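Long-range contacts in phosphodiesterase (Pseudomonas aeruginosa, PDB 4G75), which is a magnesium-binding, colicin M-like bacteriocin that probably kills related bacteria by hydrolysing the lipid-linked precursor of peptidoglycan: residues 208-213 and 248-252; 238-244 and 274-279; 92-96 and 143-149; 166-170 and 198-204. All coordinates share one frame; numbering follows the deposited sequence. Where two conformers were deposited one is given.

Contact 1: 208-213 and 248-252; sequences GNTVGE and SNHRT. With MG (magnesium ion), chain B; EDO (1,2-ethanediol), chain D; EDO (1,2-ethanediol), chain F.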
# COMPACT_ATOMS: atom_id res chain seq x y z
N GLY A 208 5.10 1.51 -5.83
CA GLY A 208 4.83 0.92 -7.13
C GLY A 208 3.61 0.02 -7.13
O GLY A 208 2.89 -0.08 -8.13
N ASN A 209 3.39 -0.65 -6.01
CA ASN A 209 2.32 -1.63 -5.87
C ASN A 209 1.06 -0.97 -5.31
O ASN A 209 0.04 -1.63 -5.13
CB ASN A 209 2.78 -2.75 -4.94
CG ASN A 209 1.95 -4.01 -5.07
OD1 ASN A 209 1.45 -4.37 -6.14
ND2 ASN A 209 1.83 -4.71 -3.96
N THR A 210 1.13 0.33 -5.04
CA THR A 210 -0.01 1.06 -4.50
C THR A 210 -0.51 2.13 -5.48
O THR A 210 -1.64 2.06 -5.97
CB THR A 210 0.33 1.73 -3.14
OG1 THR A 210 0.81 0.72 -2.23
CG2 THR A 210 -0.89 2.41 -2.55
N VAL A 211 0.33 3.12 -5.74
CA VAL A 211 -0.00 4.19 -6.67
C VAL A 211 0.61 4.02 -8.06
O VAL A 211 0.11 4.60 -9.02
CB VAL A 211 0.40 5.57 -6.13
CG1 VAL A 211 -0.44 5.91 -4.90
CG2 VAL A 211 1.89 5.61 -5.79
N GLY A 212 1.69 3.26 -8.17
CA GLY A 212 2.33 3.04 -9.46
C GLY A 212 2.86 4.32 -10.09
O GLY A 212 3.63 5.05 -9.48
N GLU A 213 2.45 4.59 -11.33
CA GLU A 213 2.86 5.83 -11.98
C GLU A 213 2.02 6.99 -11.48
O GLU A 213 0.79 6.92 -11.48
CB GLU A 213 2.74 5.73 -13.51
CG GLU A 213 3.36 6.93 -14.22
CD GLU A 213 3.00 7.01 -15.69
OE1 GLU A 213 3.86 6.65 -16.53
OE2 GLU A 213 1.87 7.43 -16.02
N SER A 248 -1.43 -2.60 -14.16
CA SER A 248 -0.07 -2.15 -14.42
C SER A 248 0.77 -2.18 -13.15
O SER A 248 2.00 -2.31 -13.19
CB SER A 248 -0.07 -0.73 -15.01
OG SER A 248 1.25 -0.23 -15.14
N ASN A 249 0.09 -2.08 -12.00
CA ASN A 249 0.78 -2.00 -10.72
C ASN A 249 1.00 -3.34 -10.03
O ASN A 249 1.64 -3.38 -8.98
CB ASN A 249 0.02 -1.08 -9.75
CG ASN A 249 -0.22 0.30 -10.32
OD1 ASN A 249 0.49 0.74 -11.22
ND2 ASN A 249 -1.22 0.99 -9.79
N HIS A 250 0.49 -4.42 -10.60
CA HIS A 250 0.64 -5.74 -9.99
C HIS A 250 2.08 -6.22 -10.05
O HIS A 250 2.77 -6.07 -11.07
CB HIS A 250 -0.23 -6.80 -10.69
CG HIS A 250 -1.70 -6.52 -10.64
ND1 HIS A 250 -2.31 -5.90 -9.57
CD2 HIS A 250 -2.69 -6.82 -11.51
CE1 HIS A 250 -3.61 -5.81 -9.80
NE2 HIS A 250 -3.87 -6.36 -10.97
N ARG A 251 2.55 -6.83 -8.96
CA ARG A 251 3.84 -7.50 -8.99
C ARG A 251 3.73 -8.72 -9.90
O ARG A 251 2.68 -9.37 -9.98
CB ARG A 251 4.31 -7.84 -7.57
CG ARG A 251 4.67 -6.60 -6.77
CD ARG A 251 5.47 -6.91 -5.51
NE ARG A 251 4.68 -7.60 -4.50
CZ ARG A 251 5.13 -7.90 -3.29
NH1 ARG A 251 6.37 -7.58 -2.94
NH2 ARG A 251 4.34 -8.53 -2.42
N THR A 252 4.80 -9.02 -10.62
CA THR A 252 4.79 -10.00 -11.71
C THR A 252 4.32 -11.39 -11.30
O THR A 252 3.48 -12.01 -11.96
CB THR A 252 6.19 -10.13 -12.33
OG1 THR A 252 6.69 -8.83 -12.66
CG2 THR A 252 6.14 -10.99 -13.59
MG MG B . -0.96 5.45 -10.80
C1 EDO D . -2.38 -3.17 -8.44
O1 EDO D . -3.47 -2.25 -8.26
C2 EDO D . -1.43 -3.09 -7.26
O2 EDO D . -2.09 -3.48 -6.05
C1 EDO F . 4.98 -3.68 -9.75
O1 EDO F . 4.38 -2.73 -8.86
C2 EDO F . 4.74 -3.27 -11.20
O2 EDO F . 5.49 -2.07 -11.48
O HOH W 1 -2.36 -0.41 -7.17
O HOH W 2 0.16 3.24 -12.44
O HOH W 3 -2.59 3.53 -10.48
O HOH W 4 -2.33 6.13 -12.84
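With chi1 at -55°, Asn-249 holds its CG anti to its own carbonyl carbon, and the small chi2 of -22° then spreads the amide across the backbone of 208-213. That backbone is the magnesium-binding loop of the colicin M family domain, leading from helix 205-208 into strand 213-224; Val-211 O and Glu-213 O bind the ion, and Asp-241 adds a third protein ligand. Asn-249 packs against the loop with CB 3.4 Å from Gly-208 O. Its OD1 lies 3.4 Å from Gly-212 CA, at a residue whose phi of 62° suits glycine. The amide's polar links to the loop run through waters. OD1 accepts from water 2, which in turn accepts from Glu-213 N. ND2 donates to water 3 at 3.0 Å, and because water 3 also ligates the magnesium ion, Asn-249 belongs to the second shell of the metal. ND2 donates as well to water 1, which gives a proton to Thr-210 O at 2.8 Å. Farther along, the side chains of Arg-251 and Asn-209 cross at about a right angle, CG of Arg-251 coming 4.1 Å from CG of Asn-209, while the guanidinium group forms a salt bridge with Glu-55. An ethanediol (chain F), probably from the crystallisation liquor, donates from O1 to Asn-249 O at 2.8 Å.

Contact 2: 238-244 and 274-279; sequences AYDDLYD and PYPIGI. With MG (magnesium ion), chain B.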
# COMPACT_ATOMS: atom_id res chain seq x y z
N ALA A 238 2.99 16.33 -5.86
CA ALA A 238 2.37 15.27 -6.63
C ALA A 238 0.87 15.47 -6.71
O ALA A 238 0.23 15.84 -5.72
CB ALA A 238 2.68 13.91 -6.02
N TYR A 239 0.31 15.18 -7.88
CA TYR A 239 -1.13 15.25 -8.06
C TYR A 239 -1.84 14.02 -7.49
O TYR A 239 -1.25 12.94 -7.38
CB TYR A 239 -1.48 15.40 -9.54
CG TYR A 239 -0.98 16.68 -10.17
CD1 TYR A 239 -1.77 17.83 -10.18
CD2 TYR A 239 0.27 16.75 -10.76
CE1 TYR A 239 -1.32 19.00 -10.75
CE2 TYR A 239 0.73 17.93 -11.33
CZ TYR A 239 -0.07 19.05 -11.33
OH TYR A 239 0.37 20.23 -11.91
N ASP A 240 -3.11 14.19 -7.13
CA ASP A 240 -3.92 13.06 -6.69
C ASP A 240 -3.89 11.97 -7.75
O ASP A 240 -3.84 12.25 -8.95
CB ASP A 240 -5.37 13.47 -6.47
CG ASP A 240 -5.55 14.42 -5.32
OD1 ASP A 240 -4.56 14.79 -4.67
OD2 ASP A 240 -6.71 14.80 -5.06
N ASP A 241 -3.96 10.73 -7.30
CA ASP A 241 -3.89 9.60 -8.21
C ASP A 241 -5.04 8.63 -7.94
O ASP A 241 -5.24 8.20 -6.81
CB ASP A 241 -2.55 8.89 -8.04
CG ASP A 241 -2.14 8.14 -9.27
OD1 ASP A 241 -1.70 8.79 -10.24
OD2 ASP A 241 -2.25 6.90 -9.27
N LEU A 242 -5.79 8.29 -8.97
CA LEU A 242 -6.95 7.43 -8.80
C LEU A 242 -6.58 5.97 -8.54
O LEU A 242 -5.84 5.37 -9.32
CB LEU A 242 -7.86 7.51 -10.03
CG LEU A 242 -9.16 6.71 -9.93
CD1 LEU A 242 -10.07 7.36 -8.91
CD2 LEU A 242 -9.82 6.63 -11.29
N TYR A 243 -7.06 5.40 -7.43
CA TYR A 243 -6.87 3.98 -7.20
C TYR A 243 -8.02 3.23 -7.85
O TYR A 243 -9.16 3.33 -7.40
CB TYR A 243 -6.80 3.63 -5.71
CG TYR A 243 -6.40 2.19 -5.46
CD1 TYR A 243 -5.10 1.86 -5.10
CD2 TYR A 243 -7.31 1.15 -5.62
CE1 TYR A 243 -4.72 0.55 -4.89
CE2 TYR A 243 -6.95 -0.16 -5.40
CZ TYR A 243 -5.65 -0.46 -5.04
OH TYR A 243 -5.29 -1.77 -4.83
N ASP A 244 -7.72 2.48 -8.90
CA ASP A 244 -8.74 1.69 -9.59
C ASP A 244 -8.28 0.26 -9.81
O ASP A 244 -8.74 -0.42 -10.72
CB ASP A 244 -9.14 2.36 -10.92
CG ASP A 244 -7.94 2.63 -11.83
OD1 ASP A 244 -6.81 2.23 -11.50
OD2 ASP A 244 -8.15 3.28 -12.88
N PRO A 274 -13.46 2.68 -7.23
CA PRO A 274 -12.21 3.44 -7.20
C PRO A 274 -12.30 4.60 -6.21
O PRO A 274 -13.39 5.08 -5.88
CB PRO A 274 -12.08 3.97 -8.63
CG PRO A 274 -12.87 3.00 -9.46
CD PRO A 274 -14.04 2.63 -8.59
N TYR A 275 -11.14 5.06 -5.74
CA TYR A 275 -11.11 6.22 -4.86
C TYR A 275 -9.83 6.99 -5.11
O TYR A 275 -8.84 6.41 -5.56
CB TYR A 275 -11.19 5.79 -3.40
CG TYR A 275 -10.03 4.94 -2.96
CD1 TYR A 275 -8.93 5.50 -2.31
CD2 TYR A 275 -10.02 3.57 -3.21
CE1 TYR A 275 -7.86 4.71 -1.91
CE2 TYR A 275 -8.96 2.77 -2.80
CZ TYR A 275 -7.89 3.35 -2.15
OH TYR A 275 -6.84 2.57 -1.76
N PRO A 276 -9.83 8.30 -4.82
CA PRO A 276 -8.65 9.15 -5.00
C PRO A 276 -7.62 8.93 -3.91
O PRO A 276 -7.97 8.82 -2.73
CB PRO A 276 -9.20 10.57 -4.86
CG PRO A 276 -10.63 10.46 -4.49
CD PRO A 276 -10.97 9.03 -4.24
N ILE A 277 -6.35 8.87 -4.30
CA ILE A 277 -5.28 8.90 -3.32
C ILE A 277 -4.58 10.25 -3.45
O ILE A 277 -3.93 10.54 -4.45
CB ILE A 277 -4.28 7.73 -3.51
CG1 ILE A 277 -4.97 6.41 -3.16
CG2 ILE A 277 -3.05 7.92 -2.61
CD1 ILE A 277 -4.12 5.17 -3.43
N GLY A 278 -4.76 11.09 -2.44
CA GLY A 278 -4.02 12.33 -2.37
C GLY A 278 -2.58 12.00 -2.00
O GLY A 278 -2.32 11.06 -1.25
N ILE A 279 -1.65 12.78 -2.54
CA ILE A 279 -0.24 12.57 -2.27
C ILE A 279 0.31 13.91 -1.80
O ILE A 279 1.02 14.59 -2.54
CB ILE A 279 0.51 12.06 -3.51
CG1 ILE A 279 -0.19 10.82 -4.07
CG2 ILE A 279 1.98 11.75 -3.18
CD1 ILE A 279 0.40 10.31 -5.38
MG MG B . -0.96 5.45 -10.80
O HOH W 5 2.01 17.06 -3.15
O HOH W 6 -1.92 15.21 -4.17
O HOH W 4 -2.33 6.13 -12.84
O HOH W 3 -2.59 3.53 -10.48
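Pro-274 meets the end of the partner strand through its ring, its CB 4.0 Å from Leu-242 CD1. Tyr-275 follows with a backbone pair to Tyr-243: Tyr-275 N donates to Tyr-243 O at 3.1 Å, and Tyr-275 O accepts from Tyr-243 N at 2.8 Å. Its chi1 of 62° places CG between the backbone N and the carbonyl carbon, which lays the ring alongside Tyr-243. The two rings are nearly parallel (18°) but slid apart, with centroids separated by 5.2 Å, so they hardly overlap. A CH-pi contact accompanies this, Tyr-243 CB standing over the face of the Tyr-275 ring 3.9 Å from its centroid. Tyr-275 OH in turn lies over the rim of one face of Tyr-243 and is hydrogen-bonded to Ala-147 O. Pro-276 is the non-hydrogen-bonded partner of Leu-242, both side chains turning to the other side of the sheet. These pairs form the antiparallel ladder between strands 229-243 and 275-278 of the mixed sheet. At Ile-277 the ladder carries a metal ligand: its N and O bond with O and N of Asp-241, whose OD2 binds the magnesium ion at 2.5 Å. Ile-277 CD1 also packs 3.8 Å from Tyr-243 CD1. Gly-278 brings its CA close to Asp-240 OD1, while Asp-240 OD2 forms a salt bridge with Lys-158. Ile-279 presses CG2 to within 3.6 Å of Ala-238 CB, and its N donates to water 6, which bridges to Ala-238 O and Asp-240 OD1.

Contact 3: 92-96 and 143-149; sequences LPQAD and TPAAAFA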
# COMPACT_ATOMS: atom_id res chain seq x y z
N LEU A 92 -6.23 -5.71 7.75
CA LEU A 92 -5.07 -5.16 7.06
C LEU A 92 -4.99 -3.62 7.06
O LEU A 92 -3.93 -3.05 7.34
CB LEU A 92 -4.92 -5.75 5.66
CG LEU A 92 -4.37 -7.19 5.65
CD1 LEU A 92 -4.71 -7.90 4.34
CD2 LEU A 92 -2.86 -7.21 5.91
N PRO A 93 -6.10 -2.92 6.76
CA PRO A 93 -5.98 -1.46 6.79
C PRO A 93 -5.73 -0.92 8.19
O PRO A 93 -5.10 0.13 8.34
CB PRO A 93 -7.36 -0.97 6.31
CG PRO A 93 -7.98 -2.12 5.64
CD PRO A 93 -7.41 -3.37 6.25
N GLN A 94 -6.23 -1.62 9.21
CA GLN A 94 -6.02 -1.19 10.58
C GLN A 94 -4.56 -1.38 10.99
O GLN A 94 -3.98 -0.54 11.67
CB GLN A 94 -6.96 -1.93 11.54
CG GLN A 94 -6.82 -1.47 13.00
CD GLN A 94 -7.38 -0.08 13.22
OE1 GLN A 94 -8.55 0.18 12.97
NE2 GLN A 94 -6.52 0.84 13.67
N ALA A 95 -3.96 -2.49 10.56
CA ALA A 95 -2.54 -2.73 10.81
C ALA A 95 -1.69 -1.64 10.17
O ALA A 95 -0.75 -1.12 10.78
CB ALA A 95 -2.13 -4.10 10.27
N ASP A 96 -2.01 -1.28 8.94
CA ASP A 96 -1.26 -0.23 8.27
C ASP A 96 -1.38 1.08 9.04
O ASP A 96 -0.38 1.79 9.23
CB ASP A 96 -1.74 -0.04 6.83
CG ASP A 96 -0.80 0.87 6.05
OD1 ASP A 96 0.30 0.39 5.69
OD2 ASP A 96 -1.15 2.04 5.83
N THR A 143 0.72 -1.45 3.19
CA THR A 143 0.06 -0.37 2.45
C THR A 143 -0.64 -0.83 1.16
O THR A 143 -1.78 -0.43 0.90
CB THR A 143 1.02 0.80 2.17
OG1 THR A 143 1.32 1.46 3.41
CG2 THR A 143 0.38 1.81 1.20
N PRO A 144 0.04 -1.66 0.35
CA PRO A 144 -0.69 -2.14 -0.83
C PRO A 144 -1.96 -2.91 -0.45
O PRO A 144 -3.00 -2.74 -1.08
CB PRO A 144 0.32 -3.05 -1.51
CG PRO A 144 1.66 -2.44 -1.14
CD PRO A 144 1.47 -2.02 0.31
N ALA A 145 -1.88 -3.75 0.58
CA ALA A 145 -3.06 -4.50 1.00
C ALA A 145 -4.13 -3.57 1.55
O ALA A 145 -5.32 -3.75 1.30
CB ALA A 145 -2.69 -5.57 2.03
N ALA A 146 -3.71 -2.57 2.32
CA ALA A 146 -4.64 -1.60 2.88
C ALA A 146 -5.35 -0.83 1.77
O ALA A 146 -6.54 -0.54 1.87
CB ALA A 146 -3.92 -0.65 3.81
N ALA A 147 -4.60 -0.49 0.72
CA ALA A 147 -5.16 0.23 -0.41
C ALA A 147 -6.20 -0.61 -1.14
O ALA A 147 -7.23 -0.11 -1.59
CB ALA A 147 -4.06 0.65 -1.36
N PHE A 148 -5.91 -1.90 -1.27
CA PHE A 148 -6.86 -2.83 -1.88
C PHE A 148 -8.10 -2.97 -1.01
O PHE A 148 -9.23 -2.97 -1.50
CB PHE A 148 -6.19 -4.19 -2.09
CG PHE A 148 -7.09 -5.22 -2.69
CD1 PHE A 148 -7.61 -5.03 -3.96
CD2 PHE A 148 -7.41 -6.37 -2.00
CE1 PHE A 148 -8.45 -5.98 -4.52
CE2 PHE A 148 -8.25 -7.33 -2.56
CZ PHE A 148 -8.77 -7.12 -3.82
N ALA A 149 -7.90 -3.08 0.30
CA ALA A 149 -9.02 -3.19 1.20
C ALA A 149 -9.92 -1.96 1.10
O ALA A 149 -11.15 -2.08 1.12
CB ALA A 149 -8.53 -3.40 2.63
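Asp-96 begins its contact with helix 143-153 at CB, which touches Ala-146 CB at 3.8 Å. A chi1 of -169° puts CG anti to the backbone N and carries the carboxylate toward the first turn of that helix, CG lying 3.9 Å from Thr-143 CA. At the tip the two oxygens have separate partners. OD1 accepts the hydroxyl proton of Thr-143, the OG1 to OD1 distance being 2.7 Å; the donor arrives on the syn side, 28° out of the carboxylate plane. OD2 accepts from Asn-138 N. Since Thr-143 OG1 accepts from Gly-139 N while donating to Asp-96, the carboxylate ties the start of the helix to the chain just before it, and these buried polar atoms are satisfied by the protein itself. The contact is a helix-helix crossing, with helix 81-102 meeting helix 143-153 at a signed angle of -132° between the short segments. Their axes approach to 8.1 Å, a close spacing allowed by the small side chains of Ala-145, Ala-146 and Ala-149. At the crossing Ala-146 CB rests 3.7 Å from Pro-93 CA. Helix 81-102 is kinked here, the N of Pro-93 making no bond to the preceding turn, and the proline ring reaches the next turn of its partner: Pro-93 CG is only 3.3 Å from Ala-149 CB, tighter than ordinary van der Waals contact. On the flank Leu-92 CD1 meets Ala-145 CB at 3.9 Å, while its side chain also touches Met-110 of helix 106-113.

Contact 4: 166-170 and 198-204; sequences LNIKP and YATAKDS. With EDO (1,2-ethanediol), chain G.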
# COMPACT_ATOMS: atom_id res chain seq x y z
N LEU A 166 6.33 7.81 0.14
CA LEU A 166 6.46 7.04 -1.10
C LEU A 166 7.84 6.39 -1.19
O LEU A 166 8.01 5.38 -1.86
CB LEU A 166 6.26 7.94 -2.33
CG LEU A 166 4.90 8.60 -2.55
CD1 LEU A 166 4.99 9.57 -3.71
CD2 LEU A 166 3.79 7.56 -2.81
N ASN A 167 8.82 6.99 -0.52
CA ASN A 167 10.21 6.55 -0.63
C ASN A 167 10.73 6.67 -2.06
O ASN A 167 11.47 5.80 -2.53
CB ASN A 167 10.37 5.12 -0.12
CG ASN A 167 11.78 4.84 0.36
OD1 ASN A 167 12.49 5.75 0.78
ND2 ASN A 167 12.20 3.58 0.30
N ILE A 168 10.36 7.74 -2.75
CA ILE A 168 10.90 7.98 -4.08
C ILE A 168 12.11 8.91 -3.99
O ILE A 168 12.29 9.63 -3.01
CB ILE A 168 9.84 8.52 -5.07
CG1 ILE A 168 9.23 9.83 -4.56
CG2 ILE A 168 8.77 7.45 -5.32
CD1 ILE A 168 8.36 10.53 -5.62
N LYS A 169 12.95 8.86 -5.02
CA LYS A 169 14.19 9.63 -5.07
C LYS A 169 14.35 10.27 -6.44
O LYS A 169 15.29 9.94 -7.18
CB LYS A 169 15.38 8.71 -4.80
CG LYS A 169 15.31 7.93 -3.50
CD LYS A 169 15.68 8.81 -2.32
CE LYS A 169 15.98 7.98 -1.07
NZ LYS A 169 14.79 7.26 -0.54
N PRO A 170 13.45 11.19 -6.81
CA PRO A 170 13.51 11.74 -8.17
C PRO A 170 14.81 12.49 -8.41
O PRO A 170 15.29 13.22 -7.54
CB PRO A 170 12.31 12.70 -8.22
CG PRO A 170 11.45 12.31 -7.05
CD PRO A 170 12.38 11.81 -6.01
N TYR A 198 5.97 9.82 -13.28
CA TYR A 198 7.04 9.20 -12.53
C TYR A 198 6.63 7.81 -12.12
O TYR A 198 5.59 7.62 -11.48
CB TYR A 198 7.38 10.04 -11.29
CG TYR A 198 8.73 9.70 -10.69
CD1 TYR A 198 9.89 10.32 -11.14
CD2 TYR A 198 8.83 8.76 -9.68
CE1 TYR A 198 11.13 10.01 -10.58
CE2 TYR A 198 10.06 8.43 -9.13
CZ TYR A 198 11.20 9.05 -9.59
OH TYR A 198 12.42 8.74 -9.03
N ALA A 199 7.45 6.83 -12.50
CA ALA A 199 7.18 5.44 -12.16
C ALA A 199 7.73 5.17 -10.78
O ALA A 199 8.94 5.00 -10.62
CB ALA A 199 7.84 4.51 -13.18
N THR A 200 6.86 5.16 -9.78
CA THR A 200 7.34 5.03 -8.40
C THR A 200 8.02 3.68 -8.14
O THR A 200 8.86 3.57 -7.26
CB THR A 200 6.23 5.30 -7.36
OG1 THR A 200 5.22 4.30 -7.46
CG2 THR A 200 5.61 6.67 -7.60
N ALA A 201 7.65 2.66 -8.92
CA ALA A 201 8.24 1.33 -8.74
C ALA A 201 9.75 1.32 -8.98
O ALA A 201 10.45 0.42 -8.51
CB ALA A 201 7.55 0.30 -9.63
N LYS A 202 10.25 2.31 -9.70
CA LYS A 202 11.70 2.41 -9.89
C LYS A 202 12.41 2.57 -8.55
O LYS A 202 13.56 2.14 -8.39
CB LYS A 202 12.06 3.60 -10.80
CG LYS A 202 12.41 3.22 -12.23
CD LYS A 202 11.28 3.51 -13.21
CE LYS A 202 11.75 3.38 -14.65
NZ LYS A 202 10.87 4.10 -15.61
N ASP A 203 11.72 3.17 -7.59
CA ASP A 203 12.33 3.55 -6.32
C ASP A 203 11.81 2.75 -5.13
O ASP A 203 12.53 2.55 -4.16
CB ASP A 203 12.06 5.03 -6.02
CG ASP A 203 12.78 5.95 -6.97
OD1 ASP A 203 13.71 5.50 -7.66
OD2 ASP A 203 12.40 7.15 -7.03
N SER A 204 10.56 2.33 -5.21
CA SER A 204 9.85 1.85 -4.03
C SER A 204 8.84 0.77 -4.41
O SER A 204 7.89 1.06 -5.13
CB SER A 204 9.12 3.03 -3.38
OG SER A 204 8.21 2.60 -2.37
C1 EDO G . 10.30 6.96 -14.16
O1 EDO G . 9.00 7.43 -14.54
C2 EDO G . 10.55 7.30 -12.70
O2 EDO G . 11.97 7.36 -12.48
O HOH W 7 9.44 1.80 0.45
O HOH W 8 14.08 4.69 -2.23
O HOH W 9 15.35 7.38 -8.74
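Asp-203 and Lys-169 mark the tight part of this contact, where one carboxylate oxygen accepts two hydrogen bonds. Lys-169 N donates to Asp-203 OD2 at 2.7 Å with an almost straight angle of 174°, coming from well above the carboxylate plane. Tyr-198 OH reaches the same OD2 at 2.6 Å, on the syn side and from the opposite face of that plane, so the oxygen is gripped between backbone and side chain. Next to it, Ile-168 CG2 packs 3.9 Å from Thr-200 CB, and Thr-200 OG1 is hydrogen-bonded to Gly-212 O in the magnesium loop. Ser-204 holds the far end: its OG, anti to the backbone N at chi1 169°, donates to Leu-166 O at 2.8 Å. The same hydroxyl accepts from Ala-207 N, making Ser-204 the N-cap of helix 205-208; the contact thus joins the loop after strand 159-160 to the turn that leads from strand 188-199 into that helix. Pro-170 CG lies over one face of the Tyr-198 ring, 4.1 Å from Tyr-198 CZ, and the other face is covered by an ethanediol, probably from the crystallisation liquor, with C2 3.3 Å above the ring centre. On the looser side, waters bridge the segments. Water 9 donates to both Lys-169 O and Asp-203 OD1, and water 8 joins Asn-167 O to Asp-203 O while accepting from NZ of the exposed Lys-169. Water 7 accepts from Asn-167 ND2 at 3.3 Å and donates to Ser-204 OG.

Overall arrangement
Contacts 1 and 2 meet at the magnesium ion: Val-211 O and Glu-213 O come from the first, Asp-241 OD2 from the second, and waters 3 and 4 belong to both. Their centres are 13 Å apart. Contact 4 adjoins the metal loop, where Thr-200 OG1 lies 2.7 Å from Gly-212 O, and it touches contact 2 through Leu-166 CD1 and Ile-279 CG2, 3.8 Å apart. Contact 3 is more distant, with the Thr-143 side chain about 13 Å from the ion, but helix 143-153 meets contact 2 through Ala-147 O and Tyr-275 OH (2.7 Å) and contact 1 through Thr-210. Contacts 3 and 4 do not touch, their nearest atoms being about 8 Å apart.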